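Local coordinates for protein catalase (Exiguobacterium oxidotolerans, PDB 2J2M) that breaks down hydrogen peroxide to water and oxygen at a haem iron that substrate reaches through a main channel, at residues 123-128 / 313-318; 180-185 / 437-442. All coordinates share one frame; numbering follows the deposited sequence.

Contact 1 (123-128 / 313-318). With HEM (protoporphyrin IX containing Fe), chain E.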
loop_
_atom_site.group_PDB
_atom_site.type_symbol
_atom_site.label_atom_id
_atom_site.label_comp_id
_atom_site.label_asym_id
_atom_site.label_seq_id
_atom_site.Cartn_x
_atom_site.Cartn_y
_atom_site.Cartn_z
ATOM N N ASN A 123 10.467 -6.376 -24.122
ATOM C CA ASN A 123 10.485 -4.906 -24.101
ATOM C C ASN A 123 11.906 -4.359 -23.927
ATOM O O ASN A 123 12.686 -4.867 -23.093
ATOM C CB ASN A 123 9.551 -4.327 -23.018
ATOM C CG ASN A 123 8.057 -4.583 -23.309
ATOM O OD1 ASN A 123 7.696 -5.181 -24.342
ATOM N ND2 ASN A 123 7.187 -4.150 -22.380
ATOM N N TRP A 124 12.218 -3.330 -24.722
ATOM C CA TRP A 124 13.382 -2.504 -24.525
ATOM C C TRP A 124 12.949 -1.097 -24.186
ATOM O O TRP A 124 12.201 -0.453 -24.957
ATOM C CB TRP A 124 14.223 -2.441 -25.798
ATOM C CG TRP A 124 15.317 -1.375 -25.749
ATOM C CD1 TRP A 124 16.144 -1.089 -24.701
ATOM C CD2 TRP A 124 15.704 -0.502 -26.806
ATOM N NE1 TRP A 124 17.001 -0.069 -25.025
ATOM C CE2 TRP A 124 16.761 0.306 -26.317
ATOM C CE3 TRP A 124 15.268 -0.323 -28.125
ATOM C CZ2 TRP A 124 17.372 1.283 -27.089
ATOM C CZ3 TRP A 124 15.886 0.660 -28.895
ATOM C CH2 TRP A 124 16.924 1.445 -28.372
ATOM N N ASP A 125 13.426 -0.573 -23.067
ATOM C CA ASP A 125 13.117 0.817 -22.770
ATOM C C ASP A 125 14.297 1.704 -23.106
ATOM O O ASP A 125 15.392 1.462 -22.596
ATOM C CB ASP A 125 12.742 0.996 -21.296
ATOM C CG ASP A 125 11.451 0.292 -20.926
ATOM O OD1 ASP A 125 11.343 -0.107 -19.750
ATOM O OD2 ASP A 125 10.544 0.148 -21.785
ATOM N N PHE A 126 14.081 2.681 -23.988
ATOM C CA PHE A 126 14.958 3.844 -24.083
ATOM C C PHE A 126 14.489 4.907 -23.076
ATOM O O PHE A 126 13.335 5.321 -23.101
ATOM C CB PHE A 126 15.021 4.437 -25.515
ATOM C CG PHE A 126 15.840 5.720 -25.611
ATOM C CD1 PHE A 126 15.264 6.968 -25.312
ATOM C CD2 PHE A 126 17.191 5.680 -25.960
ATOM C CE1 PHE A 126 16.025 8.168 -25.393
ATOM C CE2 PHE A 126 17.968 6.865 -26.049
ATOM C CZ PHE A 126 17.388 8.112 -25.756
ATOM N N VAL A 127 15.371 5.320 -22.171
ATOM C CA VAL A 127 14.993 6.309 -21.147
ATOM C C VAL A 127 16.114 7.344 -21.087
ATOM O O VAL A 127 17.129 7.147 -20.424
ATOM C CB VAL A 127 14.718 5.627 -19.761
ATOM C CG1 VAL A 127 14.248 6.646 -18.706
ATOM C CG2 VAL A 127 13.692 4.500 -19.920
ATOM N N GLY A 128 15.958 8.412 -21.863
ATOM C CA GLY A 128 16.958 9.462 -21.942
ATOM C C GLY A 128 16.384 10.846 -21.641
ATOM O O GLY A 128 15.239 10.965 -21.224
ATOM N N VAL A 313 2.463 3.704 -17.131
ATOM C CA VAL A 313 3.678 3.155 -17.705
ATOM C C VAL A 313 4.880 3.299 -16.768
ATOM O O VAL A 313 5.023 4.303 -16.064
ATOM C CB VAL A 313 4.012 3.754 -19.128
ATOM C CG1 VAL A 313 4.453 5.238 -19.063
ATOM C CG2 VAL A 313 5.047 2.874 -19.876
ATOM N N GLY A 314 5.731 2.285 -16.765
ATOM C CA GLY A 314 7.050 2.399 -16.181
ATOM C C GLY A 314 8.127 2.022 -17.174
ATOM O O GLY A 314 7.977 1.049 -17.915
ATOM N N PHE A 315 9.212 2.798 -17.204
ATOM C CA PHE A 315 10.368 2.482 -18.035
ATOM C C PHE A 315 11.626 2.299 -17.181
ATOM O O PHE A 315 11.728 2.837 -16.081
ATOM C CB PHE A 315 10.683 3.591 -19.030
ATOM C CG PHE A 315 9.516 4.124 -19.803
ATOM C CD1 PHE A 315 9.251 3.664 -21.091
ATOM C CD2 PHE A 315 8.756 5.180 -19.298
ATOM C CE1 PHE A 315 8.208 4.219 -21.838
ATOM C CE2 PHE A 315 7.724 5.735 -20.033
ATOM C CZ PHE A 315 7.439 5.251 -21.307
ATOM N N ASN A 316 12.595 1.562 -17.716
ATOM C CA ASN A 316 13.878 1.327 -17.045
ATOM C C ASN A 316 14.948 1.163 -18.116
ATOM O O ASN A 316 14.795 0.318 -18.990
ATOM C CB ASN A 316 13.816 0.078 -16.126
ATOM C CG ASN A 316 15.130 -0.172 -15.366
ATOM O OD1 ASN A 316 16.162 0.404 -15.691
ATOM N ND2 ASN A 316 15.090 -1.032 -14.361
ATOM N N PRO A 317 16.005 2.002 -18.081
ATOM C CA PRO A 317 17.091 1.918 -19.100
ATOM C C PRO A 317 17.820 0.572 -19.109
ATOM O O PRO A 317 18.476 0.229 -20.079
ATOM C CB PRO A 317 18.071 3.035 -18.696
ATOM C CG PRO A 317 17.677 3.441 -17.292
ATOM C CD PRO A 317 16.214 3.112 -17.127
ATOM N N GLY A 318 17.718 -0.177 -18.023
ATOM C CA GLY A 318 18.331 -1.480 -17.983
ATOM C C GLY A 318 17.325 -2.558 -18.294
ATOM O O GLY A 318 17.587 -3.728 -18.017
HETATM C CHA HEM E . 12.453 9.084 -13.994
HETATM C CHB HEM E . 15.879 10.407 -17.209
HETATM C CHC HEM E . 19.242 9.718 -13.819
HETATM C CHD HEM E . 15.961 7.769 -10.872
HETATM C C1A HEM E . 13.080 9.460 -15.178
HETATM C C2A HEM E . 12.451 9.692 -16.477
HETATM C C3A HEM E . 13.406 10.059 -17.364
HETATM C C4A HEM E . 14.662 10.079 -16.662
HETATM C CMA HEM E . 13.245 10.407 -18.864
HETATM C CAA HEM E . 10.929 9.547 -16.741
HETATM C CBA HEM E . 10.531 8.156 -17.241
HETATM C CGA HEM E . 9.043 8.203 -17.507
HETATM O O1A HEM E . 8.260 7.536 -16.778
HETATM O O2A HEM E . 8.633 8.939 -18.445
HETATM C C1B HEM E . 17.100 10.278 -16.602
HETATM C C2B HEM E . 18.402 10.363 -17.243
HETATM C C3B HEM E . 19.312 10.175 -16.287
HETATM C C4B HEM E . 18.628 9.963 -15.034
HETATM C CMB HEM E . 18.686 10.579 -18.756
HETATM C CAB HEM E . 20.840 10.121 -16.447
HETATM C CBB HEM E . 21.492 10.974 -17.229
HETATM C C1C HEM E . 18.699 9.047 -12.756
HETATM C C2C HEM E . 19.410 8.438 -11.650
HETATM C C3C HEM E . 18.475 7.892 -10.848
HETATM C C4C HEM E . 17.162 8.150 -11.416
HETATM C CMC HEM E . 20.955 8.386 -11.453
HETATM C CAC HEM E . 18.690 7.139 -9.514
HETATM C CBC HEM E . 19.120 5.872 -9.485
HETATM C C1D HEM E . 14.699 7.954 -11.391
HETATM C C2D HEM E . 13.469 7.532 -10.749
HETATM C C3D HEM E . 12.370 7.932 -11.733
HETATM C C4D HEM E . 13.047 8.559 -12.864
HETATM C CMD HEM E . 13.321 6.783 -9.383
HETATM C CAD HEM E . 10.855 7.711 -11.577
HETATM C CBD HEM E . 10.472 6.537 -12.481
HETATM C CGD HEM E . 9.080 6.009 -12.185
HETATM O O1D HEM E . 8.426 6.377 -11.154
HETATM O O2D HEM E . 8.622 5.178 -12.998
HETATM N NA HEM E . 14.431 9.704 -15.348
HETATM N NB HEM E . 17.273 10.039 -15.256
HETATM N NC HEM E . 17.340 8.847 -12.580
HETATM N ND HEM E . 14.407 8.534 -12.615
HETATM FE FE HEM E . 15.874 8.995 -14.045
HETATM O O HOH W 1 18.169 1.422 -22.590
HETATM O O HOH W 2 10.050 -1.630 -17.912
#

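Contact 2 (180-185 / 437-442)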
loop_
_atom_site.group_PDB
_atom_site.type_symbol
_atom_site.label_atom_id
_atom_site.label_comp_id
_atom_site.label_asym_id
_atom_site.label_seq_id
_atom_site.Cartn_x
_atom_site.Cartn_y
_atom_site.Cartn_z
ATOM N N ILE A 180 22.121 23.429 -19.780
ATOM C CA ILE A 180 20.826 23.636 -19.175
ATOM C C ILE A 180 20.490 25.129 -19.121
ATOM O O ILE A 180 19.317 25.526 -19.192
ATOM C CB ILE A 180 20.798 22.911 -17.762
ATOM C CG1 ILE A 180 19.564 22.017 -17.610
ATOM C CG2 ILE A 180 21.017 23.864 -16.600
ATOM C CD1 ILE A 180 18.400 22.642 -16.928
ATOM N N PHE A 181 21.529 25.961 -19.008
ATOM C CA PHE A 181 21.327 27.409 -18.973
ATOM C C PHE A 181 21.465 28.105 -20.321
ATOM O O PHE A 181 21.413 29.335 -20.378
ATOM C CB PHE A 181 22.191 28.062 -17.894
ATOM C CG PHE A 181 21.708 27.790 -16.495
ATOM C CD1 PHE A 181 22.349 26.844 -15.701
ATOM C CD2 PHE A 181 20.613 28.479 -15.973
ATOM C CE1 PHE A 181 21.914 26.586 -14.411
ATOM C CE2 PHE A 181 20.159 28.227 -14.666
ATOM C CZ PHE A 181 20.810 27.280 -13.887
ATOM N N THR A 182 21.621 27.342 -21.406
ATOM C CA THR A 182 21.289 27.866 -22.731
ATOM C C THR A 182 19.754 27.929 -22.808
ATOM O O THR A 182 19.058 27.559 -21.847
ATOM C CB THR A 182 21.879 27.021 -23.946
ATOM O OG1 THR A 182 21.270 25.719 -24.034
ATOM C CG2 THR A 182 23.403 26.897 -23.871
ATOM N N ASP A 183 19.212 28.383 -23.930
ATOM C CA ASP A 183 17.756 28.345 -24.106
ATOM C C ASP A 183 17.250 26.901 -24.337
ATOM O O ASP A 183 16.031 26.632 -24.241
ATOM C CB ASP A 183 17.277 29.310 -25.204
ATOM C CG ASP A 183 17.435 30.798 -24.814
ATOM O OD1 ASP A 183 17.685 31.144 -23.635
ATOM O OD2 ASP A 183 17.309 31.647 -25.702
ATOM N N GLU A 184 18.175 25.966 -24.582
ATOM C CA GLU A 184 17.799 24.541 -24.683
ATOM C C GLU A 184 17.284 23.968 -23.361
ATOM O O GLU A 184 16.729 22.854 -23.318
ATOM C CB GLU A 184 18.908 23.656 -25.255
ATOM C CG GLU A 184 18.315 22.361 -25.813
ATOM C CD GLU A 184 19.338 21.388 -26.388
ATOM O OE1 GLU A 184 20.549 21.631 -26.205
ATOM O OE2 GLU A 184 18.909 20.376 -27.001
ATOM N N GLY A 185 17.458 24.744 -22.295
ATOM C CA GLY A 185 16.833 24.444 -21.015
ATOM C C GLY A 185 15.315 24.574 -21.010
ATOM O O GLY A 185 14.658 24.003 -20.154
ATOM N N MET A 437 25.511 34.199 -25.419
ATOM C CA MET A 437 24.866 35.349 -24.794
ATOM C C MET A 437 23.610 34.938 -24.004
ATOM O O MET A 437 23.374 35.457 -22.910
ATOM C CB MET A 437 24.578 36.458 -25.822
ATOM C CG MET A 437 24.071 37.789 -25.216
ATOM S SD MET A 437 25.059 38.447 -23.815
ATOM C CE MET A 437 26.067 39.696 -24.645
ATOM N N ALA A 438 22.834 33.998 -24.547
ATOM C CA ALA A 438 21.704 33.397 -23.823
ATOM C C ALA A 438 22.181 32.738 -22.535
ATOM O O ALA A 438 21.565 32.916 -21.482
ATOM C CB ALA A 438 20.956 32.379 -24.696
ATOM N N LEU A 439 23.282 31.990 -22.626
ATOM C CA LEU A 439 23.840 31.283 -21.469
ATOM C C LEU A 439 24.243 32.252 -20.363
ATOM O O LEU A 439 23.959 32.010 -19.191
ATOM C CB LEU A 439 25.026 30.409 -21.872
ATOM C CG LEU A 439 25.822 29.747 -20.734
ATOM C CD1 LEU A 439 25.035 28.597 -20.098
ATOM C CD2 LEU A 439 27.194 29.269 -21.188
ATOM N N LEU A 440 24.909 33.343 -20.748
ATOM C CA LEU A 440 25.342 34.369 -19.799
ATOM C C LEU A 440 24.148 35.030 -19.115
ATOM O O LEU A 440 24.127 35.140 -17.901
ATOM C CB LEU A 440 26.269 35.410 -20.474
ATOM C CG LEU A 440 26.845 36.570 -19.637
ATOM C CD1 LEU A 440 27.664 36.086 -18.418
ATOM C CD2 LEU A 440 27.677 37.528 -20.515
ATOM N N ASN A 441 23.140 35.432 -19.876
ATOM C CA ASN A 441 21.966 36.071 -19.277
ATOM C C ASN A 441 21.170 35.142 -18.344
ATOM O O ASN A 441 20.696 35.583 -17.299
ATOM C CB ASN A 441 21.090 36.790 -20.337
ATOM C CG ASN A 441 21.782 38.061 -20.912
ATOM O OD1 ASN A 441 21.492 39.195 -20.487
ATOM N ND2 ASN A 441 22.737 37.869 -21.834
ATOM N N ASN A 442 21.062 33.858 -18.694
ATOM C CA ASN A 442 20.372 32.879 -17.833
ATOM C C ASN A 442 21.137 32.551 -16.540
ATOM O O ASN A 442 20.553 32.505 -15.463
ATOM C CB ASN A 442 20.058 31.582 -18.606
ATOM C CG ASN A 442 19.138 31.805 -19.794
ATOM O OD1 ASN A 442 18.271 32.673 -19.771
ATOM N ND2 ASN A 442 19.326 31.007 -20.846
#

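Contact 1 (123-128 / 313-318)
A buried strand-to-loop contact beside the haem, this lays the irregular segment 313-318 across strand 122-129 of the catalase beta-barrel, joining them by one side-chain-to-backbone hydrogen bond and a small apolar patch. Asp125, its CG anti to the carbonyl carbon (chi1 -66°), takes the backbone N of Asn316 on OD1 at 2.9 Å; the donor stands above the carboxylate plane. A water also lies 2.7 Å from Asp125 OD1, while Asp125 OD2 makes a salt bridge with Lys116, so the buried charge is probably well compensated. That carboxylate is turned nearly perpendicular to the Phe315 ring, with OD2 3.8 Å from Phe315 CD1 at the ring edge. Val127 uses both branches: CG2 presses on Phe315 CB at 3.3 Å, and CG1 reaches haem C3A at 3.8 Å. At its CD2 edge Phe315 meets the haem propionate, 3.5 Å from O1A and in the ring plane. A second water joins Trp124 NE1 to the carbonyls of Asp125 and Pro317. Asn316 OD1 closes an Asx turn onto Gly318 N, while its ND2 bonds to Leu336 O and Ser340 on helix 330-346. That helix packs on Pro317 through Arg335 and Tyr339, and strand 112-119 pairs antiparallel with strand 122-129.

Contact 2 (180-185 / 437-442)
Asn442 ND2 is gripped by two hydrogen bonds, one to a backbone carbonyl and one to a carboxylate, and both tie helix 433-447 to the turn that follows helix 174-180. The shorter runs from Asn442 ND2 to Phe181 O at 2.7 Å. The other, from Asn442 ND2 to Asp183 OD1, is longer at 3.2 Å but nearly straight (171°), and it uses the anti lone pair of that oxygen. Both acceptors lie in the amide plane of Asn442, so the pair fixes the rotation of the flat group. Its CG is anti to the carbonyl carbon (chi1 -61°), which sends the amide across to the turn.

Phe181 O is met a second time, by the CA-H of Leu439, with CA 3.3 Å away and the hydrogen pointing almost straight at it. Beside this polar seam, Leu439 CD1 packs against Phe181 CB at 3.6 Å, whereas the methyl of Ala438 sits under the Asp183 carboxylate, CB lying 3.7 Å from OD1. An alanine in place of Asn442 would remove the donor to Phe181 O and Asp183 OD1, and would probably loosen the turn against the helix.

The turn has its own bracing. Thr182 OG1 accepts from Glu184 N in an ST turn and is also bonded to His179 O in the preceding helix, while Glu184 makes a salt bridge with Arg194. The contact thus joins the turn after helix 174-180, in the catalase core, to helix 433-447 in the C-terminal helical part, by hydrogen bonds as much as by packing: Arg108 lies against Phe181 and Asn442, the Phe181 ring continues along helix 433-447 onto Leu443 and Asp446, and Leu440 packs on helix 468-477.

Contact 1 belongs to the haem pocket, with Val127, Gly128 and Phe315 all among its residues; contact 2 holds none of them and serves the join between the core and the C-terminal helices. Their centres lie 29 Å apart and their nearest atoms about 11 Å, so they do not touch. Contact 1 is also the more central, about 8 Å from the centre of the chain against about 22 Å for contact 2. Along the sequence the segments alternate: 123-128, 180-185, 313-318, 437-442. Each contact therefore spans a segment of the other, and the two contacts cross in chain order while remaining separate in space.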